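PDB 6GZB: spore germination protein GerM from Bacillus subtilis subsp. subtilis str. 168, which is a protein of unknown molecular role that affects both sporulation and germination and carries two GerMN domains in tandem. Local coordinates for residues 54-59 and 84-89; 186-191 and 218-223; 267-272 and 307-312. All coordinates share one frame; numbering follows the deposited sequence.

The three contacts follow one another along the chain and do not touch, and they differ in kind. Contact 1 is buried and apolar, setting a turn after helix 78-84 on strand 51-60 with no hydrogen bond between the segments. Contact 3, on the opposite side of the chain's centre from contact 1, is a fully hydrogen-bonded parallel strand pair with one buried face and one more open face. Contact 2 is partly buried and more polar: a single main-chain bond, two waters and a long salt bridge join the loop 186-191 to strand 213-223. Helix 136-147 packs against contacts 1 and 2, and helix 229-239 against contacts 2 and 3.

Contact 1 (54-59 and 84-89); sequences RELYLI and EYLVQG
L56 and L86 mark the nearest approach of the two backbones, 6.9 Å from CA to CA, and no hydrogen bond runs between strand 54-59 and the loop 84-89. Of the 198 Å² buried here most belongs to leucines, with some main chain. L56 points toward the loop, its CG anti to the carbonyl carbon (chi1 -56°), and its forked end meets the base of Y85. L56 CD1 lies 3.8 Å from Y85 CB and L56 CD2 4.0 Å from the same atom, while L56 CD1 also reaches Y85 O at 3.6 Å. The aromatic ring of Y85 leads away from the strand, toward P73 and P91. L86 makes its part of the contact with one methyl. Its CD2 is 4.1 Å from L56 CB and equally far from L58 CD2, and it also approaches the main chain between them, 3.9 Å from Y57 O. The methyl thus touches two alternate leucines and the main chain of Y57 between them. Y57 sends its ring away from the loop to meet W145, and its OH donates to E55 OE1 at 2.9 Å from above the carboxylate plane, 51° out of it. The buried polar main chain of Y57 is satisfied from helix 136-147, T146 OG1 pairing with its N and S142 OG with its O; L86 packs on the same two helix residues. On the loop side, the chain leaves helix 78-84 through a type I beta turn, E84 to V87. The arrangement is that of a mixed helix-and-sheet core within the first GerMN region: a turn following one helix and the face of another helix meet on the middle strand of an antiparallel sheet.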
loop_
_atom_site.group_PDB
_atom_site.type_symbol
_atom_site.label_atom_id
_atom_site.label_comp_id
_atom_site.label_asym_id
_atom_site.label_seq_id
_atom_site.Cartn_x
_atom_site.Cartn_y
_atom_site.Cartn_z
ATOM N N ARG A 54 4.160 13.808 -0.002
ATOM C CA ARG A 54 3.069 13.145 -0.708
ATOM C C ARG A 54 3.457 11.711 -1.081
ATOM O O ARG A 54 4.586 11.454 -1.481
ATOM C CB ARG A 54 2.713 13.938 -1.969
ATOM C CG ARG A 54 1.342 13.627 -2.524
ATOM C CD ARG A 54 0.269 14.196 -1.613
ATOM N NE ARG A 54 0.208 15.649 -1.715
ATOM C CZ ARG A 54 -0.446 16.434 -0.867
ATOM N NH1 ARG A 54 -1.065 15.914 0.184
ATOM N NH2 ARG A 54 -0.483 17.742 -1.073
ATOM N N GLU A 55 2.507 10.789 -0.987
ATOM C CA GLU A 55 2.734 9.421 -1.446
ATOM C C GLU A 55 2.739 9.378 -2.972
ATOM O O GLU A 55 1.794 9.828 -3.621
ATOM C CB GLU A 55 1.667 8.470 -0.892
ATOM C CG GLU A 55 1.791 8.144 0.591
ATOM C CD GLU A 55 0.691 7.196 1.087
ATOM O OE1 GLU A 55 -0.090 6.653 0.263
ATOM O OE2 GLU A 55 0.632 6.959 2.309
ATOM N N LEU A 56 3.828 8.877 -3.541
ATOM C CA LEU A 56 3.852 8.506 -4.950
ATOM C C LEU A 56 4.054 7.003 -5.061
ATOM O O LEU A 56 5.010 6.456 -4.512
ATOM C CB LEU A 56 4.969 9.238 -5.690
ATOM C CG LEU A 56 4.965 10.761 -5.603
ATOM C CD1 LEU A 56 6.173 11.311 -6.354
ATOM C CD2 LEU A 56 3.675 11.339 -6.163
ATOM N N TYR A 57 3.160 6.339 -5.785
ATOM C CA TYR A 57 3.251 4.898 -5.942
ATOM C C TYR A 57 4.104 4.560 -7.159
ATOM O O TYR A 57 3.633 4.519 -8.303
ATOM C CB TYR A 57 1.852 4.259 -5.984
ATOM C CG TYR A 57 1.257 4.134 -4.592
ATOM C CD1 TYR A 57 0.745 5.248 -3.940
ATOM C CD2 TYR A 57 1.426 2.977 -3.849
ATOM C CE1 TYR A 57 0.303 5.174 -2.628
ATOM C CE2 TYR A 57 0.991 2.898 -2.540
ATOM C CZ TYR A 57 0.446 4.005 -1.927
ATOM O OH TYR A 57 0.025 3.924 -0.609
ATOM N N LEU A 58 5.394 4.402 -6.893
ATOM C CA LEU A 58 6.375 4.151 -7.934
ATOM C C LEU A 58 6.601 2.652 -8.080
ATOM O O LEU A 58 6.022 1.851 -7.341
ATOM C CB LEU A 58 7.694 4.856 -7.579
ATOM C CG LEU A 58 7.573 6.356 -7.320
ATOM C CD1 LEU A 58 8.896 6.923 -6.836
ATOM C CD2 LEU A 58 7.094 7.093 -8.565
ATOM N N ILE A 59 7.461 2.276 -9.024
ATOM C CA ILE A 59 7.800 0.878 -9.223
ATOM C C ILE A 59 9.232 0.613 -8.775
ATOM O O ILE A 59 10.159 1.254 -9.246
ATOM C CB ILE A 59 7.615 0.482 -10.695
ATOM C CG1 ILE A 59 6.161 0.738 -11.126
ATOM C CG2 ILE A 59 7.974 -0.986 -10.895
ATOM C CD1 ILE A 59 5.945 0.741 -12.618
ATOM N N GLU A 84 1.049 13.922 -11.934
ATOM C CA GLU A 84 2.097 14.518 -12.767
ATOM C C GLU A 84 3.471 14.067 -12.305
ATOM O O GLU A 84 4.412 13.977 -13.101
ATOM C CB GLU A 84 2.013 16.051 -12.735
ATOM C CG GLU A 84 1.069 16.634 -13.778
ATOM C CD GLU A 84 0.582 18.039 -13.454
ATOM O OE1 GLU A 84 -0.273 18.555 -14.205
ATOM O OE2 GLU A 84 1.019 18.625 -12.443
ATOM N N TYR A 85 3.584 13.770 -11.015
ATOM C CA TYR A 85 4.852 13.310 -10.456
ATOM C C TYR A 85 5.022 11.798 -10.559
ATOM O O TYR A 85 5.961 11.234 -9.997
ATOM C CB TYR A 85 4.981 13.773 -9.010
ATOM C CG TYR A 85 5.618 15.139 -8.887
ATOM C CD1 TYR A 85 4.891 16.293 -9.149
ATOM C CD2 TYR A 85 6.953 15.276 -8.543
ATOM C CE1 TYR A 85 5.468 17.540 -9.042
ATOM C CE2 TYR A 85 7.529 16.524 -8.408
ATOM C CZ TYR A 85 6.788 17.650 -8.683
ATOM O OH TYR A 85 7.354 18.898 -8.586
ATOM N N LEU A 86 4.132 11.149 -11.305
ATOM C CA LEU A 86 4.328 9.760 -11.694
ATOM C C LEU A 86 4.895 9.658 -13.110
ATOM O O LEU A 86 5.145 8.562 -13.603
ATOM C CB LEU A 86 2.997 9.004 -11.643
ATOM C CG LEU A 86 2.311 8.933 -10.288
ATOM C CD1 LEU A 86 0.994 8.192 -10.404
ATOM C CD2 LEU A 86 3.218 8.256 -9.271
ATOM N N VAL A 87 5.002 10.790 -13.797
ATOM C CA VAL A 87 5.325 10.766 -15.222
ATOM C C VAL A 87 6.829 10.663 -15.428
ATOM O O VAL A 87 7.593 11.464 -14.892
ATOM C CB VAL A 87 4.800 12.010 -15.956
ATOM C CG1 VAL A 87 5.176 11.950 -17.433
ATOM C CG2 VAL A 87 3.293 12.126 -15.781
ATOM N N GLN A 88 7.241 9.630 -16.153
ATOM C CA GLN A 88 8.631 9.453 -16.563
ATOM C C GLN A 88 9.166 10.705 -17.255
ATOM O O GLN A 88 8.540 11.243 -18.174
ATOM C CB GLN A 88 8.741 8.243 -17.498
ATOM C CG GLN A 88 10.000 8.210 -18.362
ATOM C CD GLN A 88 11.227 7.745 -17.601
ATOM O OE1 GLN A 88 11.185 6.731 -16.904
ATOM N NE2 GLN A 88 12.330 8.484 -17.733
ATOM N N GLY A 89 10.313 11.178 -16.775
ATOM C CA GLY A 89 10.997 12.320 -17.366
ATOM C C GLY A 89 10.427 13.654 -16.927
ATOM O O GLY A 89 10.842 14.702 -17.408
#

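Contact 2 (186-191 and 218-223); sequences NLETAG and VTKRID
N186 O begins the contact, 3.6 Å from V218 CG1. L187 lies alongside T219, and its CD2 methyl meets T219 CB at 3.6 Å. Q137 and Q141 of helix 136-147 also touch this leucine, through which the loop joins that helix of the first GerMN region to strand 213-223 of the second. T219 OG1 is engaged by I185 N. E188 then supplies the main-chain link, E188 N to T219 O at 3.1 Å and nearly straight (175°). A water donates to both E188 O and T219 O. Beyond CG the E188 side chain is extended, crossing V218 at about a right angle with CG 3.6 Å from V218 CG1. Its carboxylate faces the K220 chain, E188 OE2 being 3.2 Å from K220 CE, whereas E188 OE1 to K220 NZ is a long salt bridge of 3.7 Å. A second water joins E188 OE2 to R221 N. At E188 an alanine would probably leave V218 CG1 less covered, the second water without its carboxylate and K220 NZ with one charge partner fewer. K220 NZ also pairs with Y205 OH and E236 OE1, so E188 is probably its weaker charge partner, in a junction partly hydrated by two waters.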
loop_
_atom_site.group_PDB
_atom_site.type_symbol
_atom_site.label_atom_id
_atom_site.label_comp_id
_atom_site.label_asym_id
_atom_site.label_seq_id
_atom_site.Cartn_x
_atom_site.Cartn_y
_atom_site.Cartn_z
ATOM N N ASN A 186 -0.102 -5.368 -6.399
ATOM C CA ASN A 186 0.919 -6.410 -6.473
ATOM C C ASN A 186 0.325 -7.794 -6.223
ATOM O O ASN A 186 0.772 -8.524 -5.325
ATOM C CB ASN A 186 2.024 -6.150 -5.442
ATOM C CG ASN A 186 2.724 -4.832 -5.653
ATOM O OD1 ASN A 186 2.970 -4.080 -4.703
ATOM N ND2 ASN A 186 3.056 -4.540 -6.894
ATOM N N LEU A 187 -0.698 -8.150 -6.986
ATOM C CA LEU A 187 -1.448 -9.388 -6.731
ATOM C C LEU A 187 -0.541 -10.609 -6.765
ATOM O O LEU A 187 0.177 -10.811 -7.734
ATOM C CB LEU A 187 -2.556 -9.567 -7.783
ATOM C CG LEU A 187 -3.536 -8.399 -7.945
ATOM C CD1 LEU A 187 -4.531 -8.704 -9.059
ATOM C CD2 LEU A 187 -4.273 -8.079 -6.650
ATOM N N GLU A 188 -0.625 -11.459 -5.745
ATOM C CA GLU A 188 0.061 -12.741 -5.779
ATOM C C GLU A 188 -0.641 -13.668 -6.752
ATOM O O GLU A 188 -1.797 -14.022 -6.542
ATOM C CB GLU A 188 0.092 -13.391 -4.392
ATOM C CG GLU A 188 1.288 -12.983 -3.556
ATOM C CD GLU A 188 1.363 -13.731 -2.241
ATOM O OE1 GLU A 188 2.332 -13.501 -1.485
ATOM O OE2 GLU A 188 0.417 -14.492 -1.939
ATOM N N THR A 189 0.059 -14.046 -7.818
ATOM C CA THR A 189 -0.522 -14.879 -8.868
ATOM C C THR A 189 0.254 -16.174 -9.095
ATOM O O THR A 189 -0.023 -16.901 -10.044
ATOM C CB THR A 189 -0.551 -14.133 -10.211
ATOM O OG1 THR A 189 0.766 -13.652 -10.518
ATOM C CG2 THR A 189 -1.529 -12.964 -10.160
ATOM N N ALA A 190 1.241 -16.462 -8.252
ATOM C CA ALA A 190 2.001 -17.700 -8.400
ATOM C C ALA A 190 1.138 -18.877 -7.973
ATOM O O ALA A 190 0.417 -18.796 -6.987
ATOM C CB ALA A 190 3.272 -17.655 -7.576
ATOM N N GLY A 191 1.211 -19.976 -8.717
ATOM C CA GLY A 191 0.535 -21.207 -8.304
ATOM C C GLY A 191 -0.940 -21.168 -8.670
ATOM O O GLY A 191 -1.394 -20.266 -9.382
ATOM N N VAL A 218 1.091 -6.283 -0.590
ATOM C CA VAL A 218 0.847 -7.399 -1.493
ATOM C C VAL A 218 -0.539 -7.965 -1.190
ATOM O O VAL A 218 -0.864 -8.263 -0.039
ATOM C CB VAL A 218 1.903 -8.506 -1.292
ATOM C CG1 VAL A 218 1.537 -9.746 -2.070
ATOM C CG2 VAL A 218 3.281 -8.008 -1.705
ATOM N N THR A 219 -1.363 -8.101 -2.221
ATOM C CA THR A 219 -2.686 -8.707 -2.055
ATOM C C THR A 219 -2.591 -10.232 -2.107
ATOM O O THR A 219 -2.227 -10.809 -3.124
ATOM C CB THR A 219 -3.655 -8.233 -3.141
ATOM O OG1 THR A 219 -3.735 -6.803 -3.120
ATOM C CG2 THR A 219 -5.036 -8.815 -2.906
ATOM N N LYS A 220 -2.888 -10.872 -0.984
ATOM C CA LYS A 220 -2.860 -12.320 -0.886
ATOM C C LYS A 220 -4.277 -12.882 -0.970
ATOM O O LYS A 220 -5.255 -12.138 -0.858
ATOM C CB LYS A 220 -2.231 -12.723 0.445
ATOM C CG LYS A 220 -0.871 -12.084 0.668
ATOM C CD LYS A 220 -0.102 -12.800 1.756
ATOM C CE LYS A 220 0.573 -14.038 1.206
ATOM N NZ LYS A 220 1.716 -14.460 2.059
ATOM N N ARG A 221 -4.377 -14.191 -1.181
ATOM C CA ARG A 221 -5.663 -14.875 -1.163
ATOM C C ARG A 221 -5.857 -15.528 0.194
ATOM O O ARG A 221 -5.040 -16.326 0.619
ATOM C CB ARG A 221 -5.726 -15.942 -2.262
ATOM C CG ARG A 221 -5.527 -15.438 -3.680
ATOM C CD ARG A 221 -6.397 -14.229 -4.018
ATOM N NE ARG A 221 -7.829 -14.503 -3.946
ATOM C CZ ARG A 221 -8.771 -13.731 -4.487
ATOM N NH1 ARG A 221 -8.436 -12.630 -5.145
ATOM N NH2 ARG A 221 -10.053 -14.060 -4.369
ATOM N N ILE A 222 -6.934 -15.171 0.881
ATOM C CA ILE A 222 -7.259 -15.767 2.170
ATOM C C ILE A 222 -8.459 -16.715 2.017
ATOM O O ILE A 222 -9.460 -16.361 1.385
ATOM C CB ILE A 222 -7.642 -14.677 3.192
ATOM C CG1 ILE A 222 -6.608 -13.549 3.223
ATOM C CG2 ILE A 222 -7.842 -15.282 4.571
ATOM C CD1 ILE A 222 -5.212 -13.993 3.606
ATOM N N ASP A 223 -8.375 -17.891 2.634
ATOM C CA ASP A 223 -9.475 -18.851 2.619
ATOM C C ASP A 223 -10.753 -18.237 3.171
ATOM O O ASP A 223 -10.739 -17.567 4.199
ATOM C CB ASP A 223 -9.122 -20.102 3.425
ATOM C CG ASP A 223 -8.247 -21.068 2.649
ATOM O OD1 ASP A 223 -8.324 -21.072 1.400
ATOM O OD2 ASP A 223 -7.477 -21.819 3.287
HETATM O O HOH W 1 -3.622 -12.579 -4.757
HETATM O O HOH W 2 -2.036 -15.503 -1.897
#

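Contact 3 (267-272 and 307-312)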
loop_
_atom_site.group_PDB
_atom_site.type_symbol
_atom_site.label_atom_id
_atom_site.label_comp_id
_atom_site.label_asym_id
_atom_site.label_seq_id
_atom_site.Cartn_x
_atom_site.Cartn_y
_atom_site.Cartn_z
ATOM N N ARG A 267 -10.275 0.797 17.015
ATOM C CA ARG A 267 -9.050 0.417 17.702
ATOM C C ARG A 267 -9.013 -1.083 17.832
ATOM O O ARG A 267 -9.884 -1.680 18.450
ATOM C CB ARG A 267 -8.960 1.076 19.082
ATOM C CG ARG A 267 -9.048 2.597 19.015
ATOM C CD ARG A 267 -8.653 3.285 20.310
ATOM N NE ARG A 267 -9.417 4.517 20.494
ATOM C CZ ARG A 267 -9.093 5.487 21.344
ATOM N NH1 ARG A 267 -8.010 5.383 22.104
ATOM N NH2 ARG A 267 -9.860 6.565 21.436
ATOM N N VAL A 268 -8.003 -1.697 17.229
ATOM C CA VAL A 268 -7.822 -3.132 17.325
ATOM C C VAL A 268 -6.852 -3.450 18.442
ATOM O O VAL A 268 -5.791 -2.831 18.555
ATOM C CB VAL A 268 -7.280 -3.708 16.003
ATOM C CG1 VAL A 268 -6.982 -5.194 16.139
ATOM C CG2 VAL A 268 -8.274 -3.444 14.877
ATOM N N THR A 269 -7.191 -4.461 19.233
ATOM C CA THR A 269 -6.289 -4.959 20.254
ATOM C C THR A 269 -5.819 -6.361 19.925
ATOM O O THR A 269 -6.628 -7.270 19.749
ATOM C CB THR A 269 -6.969 -4.963 21.633
ATOM O OG1 THR A 269 -7.296 -3.619 21.995
ATOM C CG2 THR A 269 -6.045 -5.550 22.689
ATOM N N LEU A 270 -4.503 -6.519 19.810
ATOM C CA LEU A 270 -3.906 -7.810 19.525
ATOM C C LEU A 270 -3.208 -8.349 20.760
ATOM O O LEU A 270 -2.550 -7.612 21.495
ATOM C CB LEU A 270 -2.885 -7.691 18.384
ATOM C CG LEU A 270 -3.373 -7.077 17.073
ATOM C CD1 LEU A 270 -2.207 -6.902 16.110
ATOM C CD2 LEU A 270 -4.455 -7.946 16.451
ATOM N N ASP A 271 -3.296 -9.657 20.936
ATOM C CA ASP A 271 -2.686 -10.325 22.063
ATOM C C ASP A 271 -1.800 -11.428 21.524
ATOM O O ASP A 271 -2.289 -12.403 20.967
ATOM C CB ASP A 271 -3.773 -10.907 22.973
ATOM C CG ASP A 271 -3.248 -11.297 24.344
ATOM O OD1 ASP A 271 -2.051 -11.060 24.629
ATOM O OD2 ASP A 271 -4.043 -11.846 25.136
ATOM N N PHE A 272 -0.513 -11.214 21.585
ATOM C CA PHE A 272 0.418 -12.127 21.012
ATOM C C PHE A 272 1.031 -13.085 21.980
ATOM O O PHE A 272 0.936 -12.945 23.159
ATOM C CB PHE A 272 1.583 -11.341 20.426
ATOM C CG PHE A 272 1.264 -10.582 19.190
ATOM C CD1 PHE A 272 1.237 -11.208 17.982
ATOM C CD2 PHE A 272 1.052 -9.241 19.238
ATOM C CE1 PHE A 272 0.966 -10.520 16.844
ATOM C CE2 PHE A 272 0.773 -8.538 18.108
ATOM C CZ PHE A 272 0.734 -9.182 16.909
ATOM N N SER A 307 -6.361 2.263 14.485
ATOM C CA SER A 307 -5.219 2.111 15.379
ATOM C C SER A 307 -5.122 0.696 15.921
ATOM O O SER A 307 -6.085 -0.067 15.874
ATOM C CB SER A 307 -5.323 3.104 16.542
ATOM O OG SER A 307 -6.389 2.761 17.412
ATOM N N VAL A 308 -3.947 0.348 16.429
ATOM C CA VAL A 308 -3.670 -1.005 16.893
ATOM C C VAL A 308 -2.935 -0.950 18.223
ATOM O O VAL A 308 -1.898 -0.299 18.337
ATOM C CB VAL A 308 -2.779 -1.771 15.897
ATOM C CG1 VAL A 308 -2.612 -3.224 16.329
ATOM C CG2 VAL A 308 -3.338 -1.661 14.492
ATOM N N SER A 309 -3.485 -1.629 19.226
ATOM C CA SER A 309 -2.811 -1.812 20.506
ATOM C C SER A 309 -2.305 -3.228 20.579
ATOM O O SER A 309 -2.988 -4.164 20.141
ATOM C CB SER A 309 -3.782 -1.567 21.670
ATOM O OG SER A 309 -4.331 -0.264 21.607
ATOM N N VAL A 310 -1.110 -3.394 21.131
ATOM C CA VAL A 310 -0.473 -4.700 21.154
ATOM C C VAL A 310 -0.175 -5.142 22.575
ATOM O O VAL A 310 0.264 -4.351 23.401
ATOM C CB VAL A 310 0.817 -4.716 20.314
ATOM C CG1 VAL A 310 0.493 -4.474 18.837
ATOM C CG2 VAL A 310 1.801 -3.676 20.833
ATOM N N LYS A 311 -0.477 -6.402 22.859
ATOM C CA LYS A 311 -0.179 -7.003 24.144
ATOM C C LYS A 311 0.533 -8.302 23.902
ATOM O O LYS A 311 0.460 -8.857 22.808
ATOM C CB LYS A 311 -1.461 -7.280 24.935
ATOM C CG LYS A 311 -2.294 -6.039 25.205
ATOM C CD LYS A 311 -3.474 -6.333 26.119
ATOM C CE LYS A 311 -4.465 -5.178 26.106
ATOM N NZ LYS A 311 -5.533 -5.335 27.126
ATOM N N VAL A 312 1.217 -8.792 24.931
ATOM C CA VAL A 312 1.761 -10.140 24.911
ATOM C C VAL A 312 1.229 -10.928 26.104
ATOM O O VAL A 312 1.312 -10.475 27.245
ATOM C CB VAL A 312 3.300 -10.130 24.911
ATOM C CG1 VAL A 312 3.836 -9.175 25.967
ATOM C CG2 VAL A 312 3.838 -11.534 25.116
#
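V268, L270 and F272 pair in register with V308, V310 and V312 on the tightly packed face of these two parallel strands, whose axes approach to 4.4 Å at 22°. Five main-chain hydrogen bonds hold the register, the shortest being S309 N to V268 O at 2.7 Å; K311 N to L270 O is the most bent, 146° at the hydrogen. Over this ladder L270 crosses V308, with L270 CD1 3.7 Å from V308 CG1. The F272 ring presents its edge to the neighbouring strand, where F272 CE2 meets V310 CG1 at 4.1 Å and K311 O also lies near the ring plane. I230 and I234 of helix 229-239, with I295 and L299 of helix 289-299, pack on this face. The other face, bearing R267, T269, D271, S309 and K311, is more open, although S307 on it is buried. There the extended K311 chain crosses T269, CE to T269 CG2 at 3.8 Å, and its amine stays 7.0 Å (NZ) from D271 OD2. D271 is instead held by S259 OG and G314 N, one at each carboxylate oxygen. With helix 289-299 connecting the two strands, the unit is a beta-alpha-beta crossover. Its chemistry implies a division of labour: main-chain bonds set the pairing, apolar groups join the sheet to its helices, and the opposite charges of D271 and K311, not in contact, would probably attract each other only weakly.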